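Local structure of TPR repeat-containing protein (Cytophaga hutchinsonii, 3U4T) at residues Phe124-Ala127 against Ile128-Met131; Phe145-Leu148 against Gly149-Tyr152; Ser164-Lys167 against Val168-Lys172. The protein is of unknown function but, as a tetratricopeptide-repeat protein, probably acts as a helical scaffold for binding other proteins. The protein carries 1 engineered substitution. All blocks are in the same frame, centred on the assembly; numbering follows the deposited sequence.

Interaction 1 of 3, residues Phe124-Ala127 against Ile128-Met131; sequences FPLA and IQYM
Leu126 and Tyr130, one turn apart on helix 124-131 of the tetratricopeptide-repeat array, lie side by side and point the same way, with Leu126 CD1 4.0 Å from Tyr130 CE2. They mark the looser, partly exposed flank. Leu126 CG stands anti to the backbone N (chi1 -169°), which carries CD1 along the helix toward both the phenol ring and the amide of Gln129. The side chains of Leu126 and Gln129 cross obliquely, and CD1 of Leu126 comes within 3.5 Å of NE2 of Gln129. Further out, Lys133 approaches the Tyr130 ring as a cation-pi partner and makes a weak hydrogen bond to the Gln129 amide oxygen.

The buried flank shows the opposite character. Ala127, Ile128 and Met131 (a selenomethionine) face their neighbours in the array: Ala127 meets Tyr119 of helix 109-120, whereas Ile128 reaches helix 142-154. Four successive backbone bonds, from Ile128 N to Phe124 O through Met131 N to Ala127 O, hold the turns together. The first is short, 2.7 Å from Ile128 N to Phe124 O. On this side the extended Met131 chain starts over the preceding turn, its CB 3.3 Å from Ala127 O. Tightest is Ile128, whose CG1 lies beside its own backbone N (chi1 -64°) and rests 2.9 Å from Phe124 O.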
# COMPACT_ATOMS: atom_id res chain seq x y z
N PHE A 124 2.10 -11.22 -11.28
CA PHE A 124 1.79 -9.87 -11.69
C PHE A 124 0.64 -9.80 -12.67
O PHE A 124 -0.17 -8.88 -12.58
CB PHE A 124 3.08 -9.21 -12.20
CG PHE A 124 4.12 -9.12 -11.13
CD1 PHE A 124 3.89 -8.35 -9.99
CD2 PHE A 124 5.30 -9.85 -11.21
CE1 PHE A 124 4.80 -8.33 -8.95
CE2 PHE A 124 6.23 -9.83 -10.17
CZ PHE A 124 5.97 -9.07 -9.03
N PRO A 125 0.52 -10.76 -13.59
CA PRO A 125 -0.61 -10.66 -14.51
C PRO A 125 -1.95 -10.70 -13.76
O PRO A 125 -2.87 -9.90 -14.02
CB PRO A 125 -0.41 -11.87 -15.43
CG PRO A 125 1.09 -11.94 -15.51
CD PRO A 125 1.49 -11.77 -14.05
N LEU A 126 -2.06 -11.63 -12.82
CA LEU A 126 -3.30 -11.73 -12.06
C LEU A 126 -3.48 -10.44 -11.25
O LEU A 126 -4.55 -9.84 -11.26
CB LEU A 126 -3.25 -12.96 -11.15
CG LEU A 126 -4.51 -13.45 -10.44
CD1 LEU A 126 -5.65 -13.54 -11.44
CD2 LEU A 126 -4.24 -14.82 -9.82
N ALA A 127 -2.42 -10.02 -10.55
CA ALA A 127 -2.47 -8.79 -9.74
C ALA A 127 -2.91 -7.58 -10.57
O ALA A 127 -3.76 -6.80 -10.15
CB ALA A 127 -1.09 -8.53 -9.13
N ILE A 128 -2.31 -7.44 -11.75
CA ILE A 128 -2.65 -6.35 -12.65
C ILE A 128 -4.10 -6.45 -13.10
O ILE A 128 -4.82 -5.45 -13.10
CB ILE A 128 -1.79 -6.36 -13.91
CG1 ILE A 128 -0.32 -6.13 -13.54
CG2 ILE A 128 -2.28 -5.30 -14.88
CD1 ILE A 128 0.60 -6.23 -14.72
N GLN A 129 -4.52 -7.66 -13.50
CA GLN A 129 -5.90 -7.86 -13.96
C GLN A 129 -6.90 -7.31 -12.96
O GLN A 129 -7.80 -6.55 -13.33
CB GLN A 129 -6.24 -9.34 -14.18
CG GLN A 129 -7.74 -9.51 -14.46
CD GLN A 129 -8.33 -10.83 -14.00
OE1 GLN A 129 -9.53 -10.93 -13.79
NE2 GLN A 129 -7.49 -11.86 -13.87
N TYR A 130 -6.73 -7.70 -11.70
CA TYR A 130 -7.62 -7.27 -10.64
C TYR A 130 -7.44 -5.81 -10.22
O TYR A 130 -8.42 -5.15 -9.87
CB TYR A 130 -7.48 -8.19 -9.43
CG TYR A 130 -8.40 -9.39 -9.47
CD1 TYR A 130 -9.58 -9.42 -8.71
CD2 TYR A 130 -8.13 -10.47 -10.29
CE1 TYR A 130 -10.46 -10.52 -8.78
CE2 TYR A 130 -8.99 -11.57 -10.37
CZ TYR A 130 -10.15 -11.58 -9.61
OH TYR A 130 -11.01 -12.65 -9.69
N MSE A 131 -6.20 -5.32 -10.24
CA MSE A 131 -5.98 -3.92 -9.89
C MSE A 131 -6.65 -3.03 -10.94
O MSE A 131 -7.12 -1.94 -10.62
CB MSE A 131 -4.49 -3.62 -9.81
CG MSE A 131 -3.89 -3.84 -8.42
SE MSE A 131 -1.99 -3.63 -8.45
CE MSE A 131 -1.60 -4.53 -6.76

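Interaction 2 of 3, residues Phe145-Leu148 against Gly149-Tyr152; sequences FYEL and GQAY
Helix 142-154 is the first helix of a tetratricopeptide-repeat hairpin, and Leu148, Gly149 and Tyr152 on it fit the Leu-Gly-x-x-Tyr signature of that repeat. Leu148 approaches the Tyr152 ring over one face in a CH-pi contact: Leu148 CD1 stands 4.1 Å from the centroid of the Tyr152 ring, offset toward the rim on the CE2-CZ side, while Leu148 CG comes to 3.6 Å from Tyr152 CE2. With its first torsion at 177°, Leu148 swings CG away from its own N and toward the ring. Beyond the ring, the Tyr152 hydroxyl is hydrogen-bonded to Glu132. A leucine in place of Tyr152 would probably leave the Glu132 carboxylate without this mate and Leu148 CD1 without a flat face to rest on.

A true stack, of amide on ring, forms on the partly exposed side of the helix. The Gln150 amide lies over the Tyr146 ring with the two planes 13° apart, its OE1 3.9 Å from Tyr146 CE1 and again displaced toward the rim. Gln150 CG also presses on the preceding turn, 3.2 Å from Tyr146 O, which at the same time accepts the backbone N-H of Gln150.

Gly149 N bonds to Phe145 O at 3.0 Å from above the carbonyl plane. That same oxygen takes a second hydrogen bond from Ser164 OG of helix 158-171, and a glycine lets the two helices approach closely, as in the antiparallel helix pair of a tetratricopeptide repeat.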
# COMPACT_ATOMS: atom_id res chain seq x y z
N PHE A 145 -3.46 4.04 -8.60
CA PHE A 145 -2.50 4.19 -9.69
C PHE A 145 -1.05 3.91 -9.28
O PHE A 145 -0.23 3.51 -10.11
CB PHE A 145 -2.62 5.58 -10.30
CG PHE A 145 -3.89 5.79 -11.08
CD1 PHE A 145 -4.83 6.73 -10.67
CD2 PHE A 145 -4.13 5.06 -12.24
CE1 PHE A 145 -5.97 6.96 -11.41
CE2 PHE A 145 -5.28 5.28 -12.98
CZ PHE A 145 -6.20 6.23 -12.56
N TYR A 146 -0.75 4.11 -8.00
CA TYR A 146 0.60 3.88 -7.48
C TYR A 146 0.90 2.37 -7.41
O TYR A 146 1.98 1.91 -7.82
CB TYR A 146 0.72 4.48 -6.08
CG TYR A 146 2.05 4.22 -5.41
CD1 TYR A 146 2.11 3.78 -4.09
CD2 TYR A 146 3.25 4.44 -6.08
CE1 TYR A 146 3.34 3.55 -3.46
CE2 TYR A 146 4.48 4.22 -5.46
CZ TYR A 146 4.51 3.77 -4.15
OH TYR A 146 5.72 3.55 -3.53
N GLU A 147 -0.07 1.61 -6.90
CA GLU A 147 0.06 0.17 -6.78
C GLU A 147 -0.06 -0.52 -8.12
O GLU A 147 0.50 -1.59 -8.33
CB GLU A 147 -0.99 -0.37 -5.80
CG GLU A 147 -0.50 -0.37 -4.36
CD GLU A 147 -1.62 -0.38 -3.36
OE1 GLU A 147 -2.79 -0.57 -3.77
OE2 GLU A 147 -1.34 -0.21 -2.15
N LEU A 148 -0.80 0.09 -9.04
CA LEU A 148 -0.96 -0.50 -10.35
C LEU A 148 0.34 -0.30 -11.12
O LEU A 148 0.82 -1.21 -11.79
CB LEU A 148 -2.14 0.14 -11.08
CG LEU A 148 -2.41 -0.32 -12.52
CD1 LEU A 148 -2.47 -1.84 -12.62
CD2 LEU A 148 -3.72 0.29 -12.98
N GLY A 149 0.93 0.89 -10.99
CA GLY A 149 2.19 1.17 -11.68
C GLY A 149 3.30 0.23 -11.25
O GLY A 149 4.12 -0.23 -12.07
N GLN A 150 3.33 -0.06 -9.95
CA GLN A 150 4.33 -0.96 -9.41
C GLN A 150 4.10 -2.35 -9.99
O GLN A 150 5.06 -3.06 -10.31
CB GLN A 150 4.22 -1.02 -7.90
CG GLN A 150 4.61 0.27 -7.20
CD GLN A 150 4.54 0.13 -5.71
OE1 GLN A 150 3.46 0.07 -5.13
NE2 GLN A 150 5.70 0.06 -5.07
N ALA A 151 2.84 -2.75 -10.13
CA ALA A 151 2.57 -4.08 -10.69
C ALA A 151 3.12 -4.13 -12.11
O ALA A 151 3.79 -5.08 -12.47
CB ALA A 151 1.09 -4.37 -10.68
N TYR A 152 2.84 -3.09 -12.89
CA TYR A 152 3.33 -3.01 -14.27
C TYR A 152 4.87 -3.08 -14.30
O TYR A 152 5.45 -3.84 -15.05
CB TYR A 152 2.88 -1.70 -14.93
CG TYR A 152 1.42 -1.65 -15.34
CD1 TYR A 152 0.81 -2.74 -15.95
CD2 TYR A 152 0.68 -0.49 -15.17
CE1 TYR A 152 -0.51 -2.68 -16.39
CE2 TYR A 152 -0.65 -0.41 -15.61
CZ TYR A 152 -1.23 -1.51 -16.22
OH TYR A 152 -2.54 -1.43 -16.65

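Interaction 3 of 3, residues Ser164-Lys167 against Val168-Lys172; sequences SFVK and VLELK
Ser164 O is gripped by two weak hydrogen bonds, one from Val168 N and one from Lys167 N, each at 3.3 Å; the N-H of Val168 meets it at a bent 142°. Straighter bonds follow up the helix, Leu169 N to Phe165 O and Leu171 N to Lys167 O among them. The shortest runs 2.9 Å from Glu170 N to Val166 O.

Among the side chains, Glu170 does most of the bridging. Its first torsion of -64° turns CG back on the previous turn, 3.0 Å from Val166 O, and from there the extended chain carries the carboxylate back along the helix surface. The two oxygens then divide their company. OE1 of Glu170 forms a rather long salt bridge of 3.6 Å with Lys167 NZ, while OE2 of Glu170 sits beside Val166 CG1. Lys167 bends at its second torsion (chi2 -70°) to meet the acid, and its methylene chain runs past the carboxylate, so that CD of Lys167 is 3.3 Å from Glu170 OE1. Both partners are exposed, and the attraction is therefore likely to be screened by solvent.

The side turned to the neighbouring helices is largely apolar. Val168 packs against Phe145 of helix 142-154, and the Phe165 ring meets Trp181 of helix 176-189 with the planes at about 30°. Lys172 N still bonds to Val168 O where the chain leaves the helix. Packing between its hairpin partner and the helix that follows is the arrangement expected of the second helix in stacked tetratricopeptide repeats.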
# COMPACT_ATOMS: atom_id res chain seq x y z
N SER A 164 1.10 5.22 -15.60
CA SER A 164 0.35 5.05 -14.37
C SER A 164 0.97 5.92 -13.28
O SER A 164 0.27 6.41 -12.40
CB SER A 164 0.37 3.57 -13.96
OG SER A 164 -0.28 3.37 -12.71
N PHE A 165 2.28 6.13 -13.34
CA PHE A 165 2.92 6.99 -12.35
C PHE A 165 2.65 8.45 -12.70
O PHE A 165 2.57 9.31 -11.83
CB PHE A 165 4.43 6.72 -12.27
CG PHE A 165 4.78 5.37 -11.72
CD1 PHE A 165 4.16 4.90 -10.55
CD2 PHE A 165 5.70 4.55 -12.37
CE1 PHE A 165 4.47 3.63 -10.04
CE2 PHE A 165 6.01 3.29 -11.87
CZ PHE A 165 5.40 2.83 -10.71
N VAL A 166 2.50 8.72 -14.00
CA VAL A 166 2.18 10.07 -14.45
C VAL A 166 0.82 10.44 -13.86
O VAL A 166 0.56 11.60 -13.57
CB VAL A 166 2.06 10.16 -15.99
CG1 VAL A 166 1.35 11.44 -16.37
CG2 VAL A 166 3.44 10.12 -16.62
N LYS A 167 -0.03 9.44 -13.69
CA LYS A 167 -1.36 9.65 -13.12
C LYS A 167 -1.29 9.97 -11.64
O LYS A 167 -2.09 10.77 -11.14
CB LYS A 167 -2.24 8.40 -13.30
CG LYS A 167 -2.96 8.32 -14.62
CD LYS A 167 -4.06 9.36 -14.70
CE LYS A 167 -4.89 9.17 -15.96
NZ LYS A 167 -6.05 10.10 -16.01
N VAL A 168 -0.35 9.35 -10.93
CA VAL A 168 -0.21 9.63 -9.50
C VAL A 168 0.17 11.11 -9.37
O VAL A 168 -0.35 11.83 -8.51
CB VAL A 168 0.88 8.75 -8.85
CG1 VAL A 168 1.08 9.15 -7.39
CG2 VAL A 168 0.47 7.29 -8.94
N LEU A 169 1.07 11.55 -10.23
CA LEU A 169 1.50 12.94 -10.23
C LEU A 169 0.36 13.89 -10.57
O LEU A 169 0.19 14.91 -9.91
CB LEU A 169 2.65 13.14 -11.22
CG LEU A 169 3.98 12.62 -10.69
CD1 LEU A 169 5.01 12.60 -11.80
CD2 LEU A 169 4.43 13.49 -9.51
N GLU A 170 -0.42 13.55 -11.59
CA GLU A 170 -1.53 14.40 -11.99
C GLU A 170 -2.48 14.67 -10.83
O GLU A 170 -2.92 15.79 -10.64
CB GLU A 170 -2.33 13.75 -13.11
CG GLU A 170 -1.59 13.55 -14.42
CD GLU A 170 -2.51 13.05 -15.52
OE1 GLU A 170 -3.62 12.58 -15.19
OE2 GLU A 170 -2.13 13.14 -16.70
N LEU A 171 -2.78 13.62 -10.07
CA LEU A 171 -3.69 13.73 -8.94
C LEU A 171 -3.08 14.41 -7.72
O LEU A 171 -3.76 15.11 -6.98
CB LEU A 171 -4.17 12.32 -8.56
CG LEU A 171 -4.68 11.44 -9.70
CD1 LEU A 171 -5.04 10.08 -9.15
CD2 LEU A 171 -5.89 12.08 -10.38
N LYS A 172 -1.79 14.18 -7.49
CA LYS A 172 -1.10 14.82 -6.37
C LYS A 172 0.22 15.37 -6.93
O LYS A 172 1.25 14.71 -6.85
CB LYS A 172 -0.81 13.82 -5.24
CG LYS A 172 -2.05 13.26 -4.56
CD LYS A 172 -2.93 14.33 -3.94
CE LYS A 172 -4.12 13.72 -3.20
NZ LYS A 172 -3.68 12.79 -2.12

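In the fold
The three contacts lie in series on consecutive helices, and interaction 2 is the one that touches both others. Its centre is about 10 Å from that of interaction 1 and about 11 Å from that of interaction 3; the centres of interactions 1 and 3 are about 19 Å apart, with nearest atoms about 8 Å apart. On one side, Ile128 CG1 packs 3.6 Å from Ala151 CB, and the selenium of Met131 lies close to the backbone of Glu147 and Leu148. On the other, Phe165 CZ comes within 3.4 Å of Gly149 C. Local turns on each helix thus present the surfaces by which tetratricopeptide-repeat helices stack into an extended array.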